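Local coordinates for protein thymidylate synthase thyX (Helicobacter pylori, PDB 3N3Y) that probably makes dTMP by reductive methylation of dUMP, using FAD, NADPH and methylenetetrahydrofolate, as a flavin-dependent homotetramer, at residues A[20-25]-A[61-66]; A[25-30]-A[44-49]. All coordinates share one frame; numbering follows the deposited sequence.

Contact 1 (A[20-25]-A[61-66]); sequences DIASQA and EHLYYN. With FAD (flavin-adenine dinucleotide), chain K.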
loop_
_atom_site.group_PDB
_atom_site.type_symbol
_atom_site.label_atom_id
_atom_site.label_comp_id
_atom_site.label_asym_id
_atom_site.label_seq_id
_atom_site.Cartn_x
_atom_site.Cartn_y
_atom_site.Cartn_z
ATOM N N ASP A 20 5.588 -20.566 12.835
ATOM C CA ASP A 20 4.296 -21.220 13.014
ATOM C C ASP A 20 3.156 -20.248 12.718
ATOM O O ASP A 20 2.087 -20.664 12.284
ATOM C CB ASP A 20 4.157 -21.782 14.429
ATOM C CG ASP A 20 4.288 -20.703 15.493
ATOM O OD1 ASP A 20 3.236 -20.206 15.977
ATOM O OD2 ASP A 20 5.447 -20.342 15.831
ATOM N N ILE A 21 3.377 -18.957 12.955
ATOM C CA ILE A 21 2.375 -17.966 12.585
ATOM C C ILE A 21 1.980 -18.150 11.121
ATOM O O ILE A 21 0.795 -18.124 10.772
ATOM C CB ILE A 21 2.851 -16.523 12.817
ATOM C CG1 ILE A 21 3.056 -16.270 14.309
ATOM C CG2 ILE A 21 1.842 -15.537 12.258
ATOM C CD1 ILE A 21 1.965 -16.852 15.162
ATOM N N ALA A 22 2.976 -18.358 10.270
ATOM C CA ALA A 22 2.732 -18.545 8.848
ATOM C C ALA A 22 1.974 -19.833 8.571
ATOM O O ALA A 22 0.962 -19.810 7.880
ATOM C CB ALA A 22 4.031 -18.506 8.069
ATOM N N SER A 23 2.442 -20.959 9.110
ATOM C CA SER A 23 1.771 -22.246 8.823
ATOM C C SER A 23 0.335 -22.339 9.376
ATOM O O SER A 23 -0.544 -22.890 8.732
ATOM C CB SER A 23 2.623 -23.460 9.240
ATOM O OG SER A 23 2.997 -23.401 10.603
ATOM N N GLN A 24 0.095 -21.791 10.562
ATOM C CA GLN A 24 -1.269 -21.698 11.070
ATOM C C GLN A 24 -2.150 -20.878 10.114
ATOM O O GLN A 24 -3.313 -21.212 9.891
ATOM C CB GLN A 24 -1.284 -21.098 12.479
ATOM C CG GLN A 24 -0.591 -21.959 13.538
ATOM C CD GLN A 24 -0.302 -21.187 14.833
ATOM O OE1 GLN A 24 -0.223 -19.960 14.834
ATOM N NE2 GLN A 24 -0.143 -21.910 15.937
ATOM N N ALA A 25 -1.593 -19.811 9.544
ATOM C CA ALA A 25 -2.333 -18.972 8.604
ATOM C C ALA A 25 -2.696 -19.733 7.335
ATOM O O ALA A 25 -3.791 -19.585 6.793
ATOM C CB ALA A 25 -1.530 -17.713 8.250
ATOM N N GLU A 61 2.933 -12.710 4.138
ATOM C CA GLU A 61 2.871 -11.384 4.724
ATOM C C GLU A 61 2.725 -11.426 6.235
ATOM O O GLU A 61 2.925 -10.416 6.902
ATOM C CB GLU A 61 1.705 -10.600 4.136
ATOM C CG GLU A 61 1.824 -10.306 2.654
ATOM C CD GLU A 61 0.547 -9.699 2.111
ATOM O OE1 GLU A 61 -0.373 -9.424 2.919
ATOM O OE2 GLU A 61 0.454 -9.510 0.882
ATOM N N HIS A 62 2.371 -12.585 6.780
ATOM C CA HIS A 62 2.222 -12.689 8.231
ATOM C C HIS A 62 3.560 -12.724 8.947
ATOM O O HIS A 62 3.622 -12.464 10.145
ATOM C CB HIS A 62 1.386 -13.912 8.627
ATOM C CG HIS A 62 -0.001 -13.893 8.070
ATOM N ND1 HIS A 62 -1.024 -13.186 8.658
ATOM C CD2 HIS A 62 -0.529 -14.475 6.965
ATOM C CE1 HIS A 62 -2.128 -13.341 7.947
ATOM N NE2 HIS A 62 -1.854 -14.120 6.916
ATOM N N LEU A 63 4.620 -13.061 8.212
ATOM C CA LEU A 63 5.989 -13.007 8.744
ATOM C C LEU A 63 6.585 -11.612 8.583
ATOM O O LEU A 63 6.696 -11.107 7.468
ATOM C CB LEU A 63 6.878 -14.048 8.050
ATOM C CG LEU A 63 6.310 -15.474 8.072
ATOM C CD1 LEU A 63 7.184 -16.439 7.290
ATOM C CD2 LEU A 63 6.136 -15.949 9.509
ATOM N N TYR A 64 6.971 -11.013 9.704
ATOM C CA TYR A 64 7.490 -9.655 9.754
ATOM C C TYR A 64 8.897 -9.613 10.354
ATOM O O TYR A 64 9.173 -10.278 11.343
ATOM C CB TYR A 64 6.592 -8.827 10.654
ATOM C CG TYR A 64 6.586 -7.349 10.363
ATOM C CD1 TYR A 64 6.352 -6.880 9.075
ATOM C CD2 TYR A 64 6.778 -6.416 11.387
ATOM C CE1 TYR A 64 6.325 -5.526 8.803
ATOM C CE2 TYR A 64 6.753 -5.048 11.129
ATOM C CZ TYR A 64 6.518 -4.610 9.830
ATOM O OH TYR A 64 6.471 -3.260 9.549
ATOM N N TYR A 65 9.772 -8.800 9.783
ATOM C CA TYR A 65 11.153 -8.702 10.280
ATOM C C TYR A 65 11.550 -7.276 10.622
ATOM O O TYR A 65 11.407 -6.381 9.796
ATOM C CB TYR A 65 12.109 -9.232 9.234
ATOM C CG TYR A 65 11.791 -10.638 8.823
ATOM C CD1 TYR A 65 12.240 -11.727 9.579
ATOM C CD2 TYR A 65 11.035 -10.887 7.694
ATOM C CE1 TYR A 65 11.959 -13.024 9.196
ATOM C CE2 TYR A 65 10.738 -12.181 7.306
ATOM C CZ TYR A 65 11.194 -13.243 8.064
ATOM O OH TYR A 65 10.890 -14.519 7.668
ATOM N N ASN A 66 12.035 -7.076 11.841
ATOM C CA ASN A 66 12.603 -5.800 12.263
ATOM C C ASN A 66 14.132 -5.793 12.212
ATOM O O ASN A 66 14.789 -6.455 13.010
ATOM C CB ASN A 66 12.156 -5.467 13.680
ATOM C CG ASN A 66 10.673 -5.672 13.884
ATOM O OD1 ASN A 66 10.242 -6.717 14.371
ATOM N ND2 ASN A 66 9.877 -4.673 13.501
HETATM P PA FAD K . -3.141 -6.791 -4.186
HETATM O O1A FAD K . -3.907 -5.859 -5.101
HETATM O O2A FAD K . -3.658 -6.814 -2.765
HETATM O O5B FAD K . -1.603 -6.366 -4.172
HETATM C C5B FAD K . -0.940 -6.091 -5.386
HETATM C C4B FAD K . 0.527 -6.415 -5.170
HETATM O O4B FAD K . 1.031 -5.562 -4.159
HETATM C C3B FAD K . 0.699 -7.842 -4.648
HETATM O O3B FAD K . 0.896 -8.762 -5.696
HETATM C C2B FAD K . 1.896 -7.732 -3.729
HETATM O O2B FAD K . 3.074 -7.785 -4.492
HETATM C C1B FAD K . 1.820 -6.300 -3.249
HETATM N N9A FAD K . 1.282 -6.126 -1.889
HETATM C C8A FAD K . 0.107 -5.511 -1.534
HETATM N N7A FAD K . 0.014 -5.533 -0.186
HETATM C C5A FAD K . 1.111 -6.159 0.314
HETATM C C6A FAD K . 1.524 -6.467 1.607
HETATM N N6A FAD K . 0.883 -5.962 2.658
HETATM N N1A FAD K . 2.721 -7.124 1.793
HETATM C C2A FAD K . 3.496 -7.485 0.715
HETATM N N3A FAD K . 3.078 -7.190 -0.559
HETATM C C4A FAD K . 1.915 -6.531 -0.748
HETATM N N1 FAD K . -7.368 -15.574 0.150
HETATM C C2 FAD K . -7.638 -16.239 1.331
HETATM O O2 FAD K . -7.561 -15.661 2.400
HETATM N N3 FAD K . -7.997 -17.569 1.321
HETATM C C4 FAD K . -8.097 -18.254 0.133
HETATM O O4 FAD K . -8.413 -19.436 0.161
HETATM C C4X FAD K . -7.836 -17.604 -1.072
HETATM N N5 FAD K . -7.934 -18.292 -2.271
HETATM C C5X FAD K . -7.680 -17.616 -3.450
HETATM C C6 FAD K . -7.783 -18.294 -4.657
HETATM C C7 FAD K . -7.530 -17.641 -5.854
HETATM C C7M FAD K . -7.650 -18.391 -7.151
HETATM C C8 FAD K . -7.162 -16.291 -5.843
HETATM C C8M FAD K . -6.883 -15.585 -7.138
HETATM C C9 FAD K . -7.049 -15.600 -4.638
HETATM C C9A FAD K . -7.306 -16.260 -3.436
HETATM N N10 FAD K . -7.203 -15.581 -2.232
HETATM C C10 FAD K . -7.469 -16.253 -1.055
HETATM C "C1'" FAD K . -6.848 -14.115 -2.181
HETATM C "C2'" FAD K . -5.362 -13.810 -2.322
HETATM O "O2'" FAD K . -4.642 -14.417 -1.265
HETATM C "C3'" FAD K . -5.113 -12.297 -2.322
HETATM O "O3'" FAD K . -5.481 -11.705 -1.094
HETATM C "C4'" FAD K . -5.823 -11.570 -3.462
HETATM O "O4'" FAD K . -5.691 -12.333 -4.631
HETATM C "C5'" FAD K . -5.114 -10.267 -3.768
HETATM O "O5'" FAD K . -3.872 -10.610 -4.372
HETATM P P FAD K . -2.603 -9.616 -4.296
HETATM O O1P FAD K . -1.491 -10.114 -5.194
HETATM O O2P FAD K . -2.161 -9.500 -2.864
HETATM O O3P FAD K . -3.160 -8.235 -4.919
#
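The methyl of Ala-25 sits over one face of the His-62 imidazole, a CH-pi contact in which CB lies 4.0 Å from the ring centroid and 27° off the ring normal. It is displaced toward the CD2 side of the rim, with CB of Ala-25 and CD2 of His-62 3.6 Å apart. Alanine's single methyl is small enough for the helix to come close to the ring, whose two nitrogens are engaged by the second subunit: NE2 with Ser-89 and ND1 with Ser-169 of that chain. These bonds should fix the rotation of the imidazole and keep its face turned to the helix. One turn back, Ala-22 meets Leu-63, whose CD2 reaches to 3.6 Å from CB of Ala-22. With its CG beside its own backbone N (chi1 -53°), Leu-63 straddles the alanine methyl with both branches, and Ala-172 lies against the same leucine. Ile-21 crosses the His-62 side chain at about a right angle, its CG2 branch resting 4.0 Å from CB of His-62. Glu-61, the residue before His-62, carries its carboxylate to the FAD adenine, OE2 lying 3.3 Å from C6A, with OE2 in a salt bridge to Arg-173 and OE1 in one to Arg-84 of the third subunit. Small helix residues packed on the lead-in to strand 64-73 thus lie next to the FAD site of ThyX, which three subunits build together.

Contact 2 (A[25-30]-A[44-49]); sequences AIRTCW and KELIHR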
loop_
_atom_site.group_PDB
_atom_site.type_symbol
_atom_site.label_atom_id
_atom_site.label_comp_id
_atom_site.label_asym_id
_atom_site.label_seq_id
_atom_site.Cartn_x
_atom_site.Cartn_y
_atom_site.Cartn_z
ATOM N N ALA A 25 -1.593 -19.811 9.544
ATOM C CA ALA A 25 -2.333 -18.972 8.604
ATOM C C ALA A 25 -2.696 -19.733 7.335
ATOM O O ALA A 25 -3.791 -19.585 6.793
ATOM C CB ALA A 25 -1.530 -17.713 8.250
ATOM N N ILE A 26 -1.764 -20.539 6.852
ATOM C CA ILE A 26 -1.988 -21.273 5.621
ATOM C C ILE A 26 -3.079 -22.335 5.804
ATOM O O ILE A 26 -3.934 -22.537 4.931
ATOM C CB ILE A 26 -0.679 -21.921 5.126
ATOM C CG1 ILE A 26 0.351 -20.820 4.821
ATOM C CG2 ILE A 26 -0.950 -22.790 3.900
ATOM C CD1 ILE A 26 1.752 -21.319 4.544
ATOM N N ARG A 27 -3.043 -22.998 6.956
ATOM C CA ARG A 27 -3.972 -24.073 7.238
ATOM C C ARG A 27 -5.373 -23.528 7.494
ATOM O O ARG A 27 -6.360 -24.226 7.274
ATOM C CB ARG A 27 -3.462 -24.934 8.403
ATOM C CG ARG A 27 -2.079 -25.511 8.142
ATOM C CD ARG A 27 -1.867 -26.883 8.759
ATOM N NE ARG A 27 -1.772 -27.887 7.702
ATOM C CZ ARG A 27 -0.662 -28.539 7.390
ATOM N NH1 ARG A 27 0.452 -28.320 8.071
ATOM N NH2 ARG A 27 -0.670 -29.420 6.404
ATOM N N THR A 28 -5.452 -22.276 7.944
ATOM C CA THR A 28 -6.729 -21.627 8.172
ATOM C C THR A 28 -7.567 -21.572 6.895
ATOM O O THR A 28 -8.787 -21.692 6.949
ATOM C CB THR A 28 -6.573 -20.196 8.721
ATOM O OG1 THR A 28 -6.135 -20.238 10.087
ATOM C CG2 THR A 28 -7.904 -19.488 8.671
ATOM N N CYS A 29 -6.908 -21.400 5.753
ATOM C CA CYS A 29 -7.620 -21.203 4.492
ATOM C C CYS A 29 -8.423 -22.429 4.096
ATOM O O CYS A 29 -9.578 -22.313 3.710
ATOM C CB CYS A 29 -6.660 -20.818 3.364
ATOM S SG CYS A 29 -5.812 -19.229 3.614
ATOM N N TRP A 30 -7.802 -23.601 4.190
ATOM C CA TRP A 30 -8.459 -24.852 3.829
ATOM C C TRP A 30 -8.811 -25.667 5.059
ATOM O O TRP A 30 -9.245 -26.804 4.939
ATOM C CB TRP A 30 -7.575 -25.683 2.907
ATOM C CG TRP A 30 -7.225 -24.982 1.658
ATOM C CD1 TRP A 30 -7.982 -24.903 0.521
ATOM C CD2 TRP A 30 -6.024 -24.241 1.398
ATOM N NE1 TRP A 30 -7.324 -24.159 -0.434
ATOM C CE2 TRP A 30 -6.120 -23.739 0.079
ATOM C CE3 TRP A 30 -4.874 -23.952 2.151
ATOM C CZ2 TRP A 30 -5.107 -22.967 -0.505
ATOM C CZ3 TRP A 30 -3.875 -23.181 1.570
ATOM C CH2 TRP A 30 -3.999 -22.700 0.255
ATOM N N LYS A 44 6.903 -26.629 8.227
ATOM C CA LYS A 44 7.899 -25.781 7.563
ATOM C C LYS A 44 7.816 -25.962 6.060
ATOM O O LYS A 44 7.908 -25.004 5.299
ATOM C CB LYS A 44 9.331 -26.114 8.008
ATOM C CG LYS A 44 9.741 -25.597 9.378
ATOM C CD LYS A 44 11.197 -25.975 9.660
ATOM C CE LYS A 44 11.448 -27.447 9.309
ATOM N NZ LYS A 44 12.850 -27.903 9.550
ATOM N N GLU A 45 7.650 -27.208 5.637
ATOM C CA GLU A 45 7.581 -27.517 4.223
ATOM C C GLU A 45 6.408 -26.797 3.586
ATOM O O GLU A 45 6.506 -26.312 2.458
ATOM C CB GLU A 45 7.444 -29.021 4.019
ATOM C CG GLU A 45 6.824 -29.404 2.696
ATOM C CD GLU A 45 7.679 -29.004 1.502
ATOM O OE1 GLU A 45 8.716 -28.325 1.700
ATOM O OE2 GLU A 45 7.312 -29.377 0.360
ATOM N N LEU A 46 5.301 -26.725 4.321
ATOM C CA LEU A 46 4.070 -26.115 3.819
ATOM C C LEU A 46 4.218 -24.615 3.517
ATOM O O LEU A 46 3.717 -24.123 2.501
ATOM C CB LEU A 46 2.919 -26.346 4.809
ATOM C CG LEU A 46 1.599 -25.618 4.518
ATOM C CD1 LEU A 46 0.847 -26.264 3.358
ATOM C CD2 LEU A 46 0.739 -25.588 5.762
ATOM N N ILE A 47 4.911 -23.899 4.398
ATOM C CA ILE A 47 5.113 -22.471 4.222
ATOM C C ILE A 47 5.835 -22.217 2.908
ATOM O O ILE A 47 5.481 -21.321 2.141
ATOM C CB ILE A 47 5.919 -21.876 5.385
ATOM C CG1 ILE A 47 5.173 -22.090 6.703
ATOM C CG2 ILE A 47 6.176 -20.394 5.142
ATOM C CD1 ILE A 47 5.938 -21.653 7.932
ATOM N N HIS A 48 6.834 -23.044 2.639
ATOM C CA HIS A 48 7.655 -22.886 1.457
ATOM C C HIS A 48 6.893 -23.190 0.174
ATOM O O HIS A 48 6.976 -22.439 -0.794
ATOM C CB HIS A 48 8.892 -23.781 1.563
ATOM C CG HIS A 48 9.846 -23.621 0.424
ATOM N ND1 HIS A 48 10.844 -22.670 0.419
ATOM C CD2 HIS A 48 9.948 -24.281 -0.754
ATOM C CE1 HIS A 48 11.525 -22.756 -0.710
ATOM N NE2 HIS A 48 11.002 -23.725 -1.440
ATOM N N ARG A 49 6.147 -24.289 0.161
ATOM C CA ARG A 49 5.472 -24.711 -1.060
ATOM C C ARG A 49 4.298 -23.809 -1.445
ATOM O O ARG A 49 4.170 -23.414 -2.608
ATOM C CB ARG A 49 5.023 -26.172 -0.967
ATOM C CG ARG A 49 4.121 -26.589 -2.131
ATOM C CD ARG A 49 3.797 -28.084 -2.105
ATOM N NE ARG A 49 3.692 -28.589 -0.739
ATOM C CZ ARG A 49 2.583 -28.564 -0.007
ATOM N NH1 ARG A 49 1.458 -28.053 -0.507
ATOM N NH2 ARG A 49 2.605 -29.048 1.232
#
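Two torsions set up the meeting of Ile-26 with Leu-46: chi1 of -62° turns CG2 of Ile-26 away from its own backbone N, and chi1 of 172° does the same for CG of Leu-46. The two side chains run past one another in opposite senses, and CG2 of Ile-26 comes to 3.8 Å from CD2 of Leu-46. The other branch of the isoleucine extends through CG1, so that CD1 of Ile-26 presses on the backbone of the second helix, 3.6 Å from CA of Ile-47. A beta-branched residue suits this place because its two arms reach two successive residues of the facing helix. Leu-46 fills the middle of the interface, and the bends in the Arg-27 chain at chi2 and chi3 bring the guanidinium above it. CD2 of the leucine lies 3.5 Å from the guanidinium plane, displaced from the centre of the group, and 3.6 Å from NH1 of Arg-27. The aliphatic part of the arginine joins in, CG of Arg-27 being 3.7 Å from the same CD2. Arginine can thus shield an apolar methyl while its polar end is engaged, NH1 in a salt bridge with Asp-43 and NE in a hydrogen bond with Ser-32. Cys-29 touches FAD, and Ala-25 and Thr-28 border the second subunit. The axes of segments 25-30 and 44-49 come to 10.7 Å at a crossing angle of 76°, which confines the packing to a small patch. Around it, Val-50 of helix 41-51 touches Ile-26 and Trp-30, Ile-47 also packs on Ala-22 of helix 20-30, and Ala-25 meets His-62 just ahead of strand 64-73.

In the fold
Helix 20-30 is common to both contacts, which share Ala-25 and have centres about 10 Å apart. Its first half meets the 3-10 turn and loop, His-62 and Leu-63, that lead into strand 64-73 in contact 1, and its second half meets helix 41-51 in contact 2. In sequence, both segments of contact 2 fall within the span 20-66 that contact 1 closes. The two also touch directly, CD1 of Ile-47 lying 3.7 Å from CB of Ala-22, so the two helices and the lead-in to a strand of the antiparallel sheet pack against one another. Both contacts border the second subunit, and each contains an FAD-binding residue, Glu-61 or Cys-29, which ties them to the tetramer's shared cofactor sites.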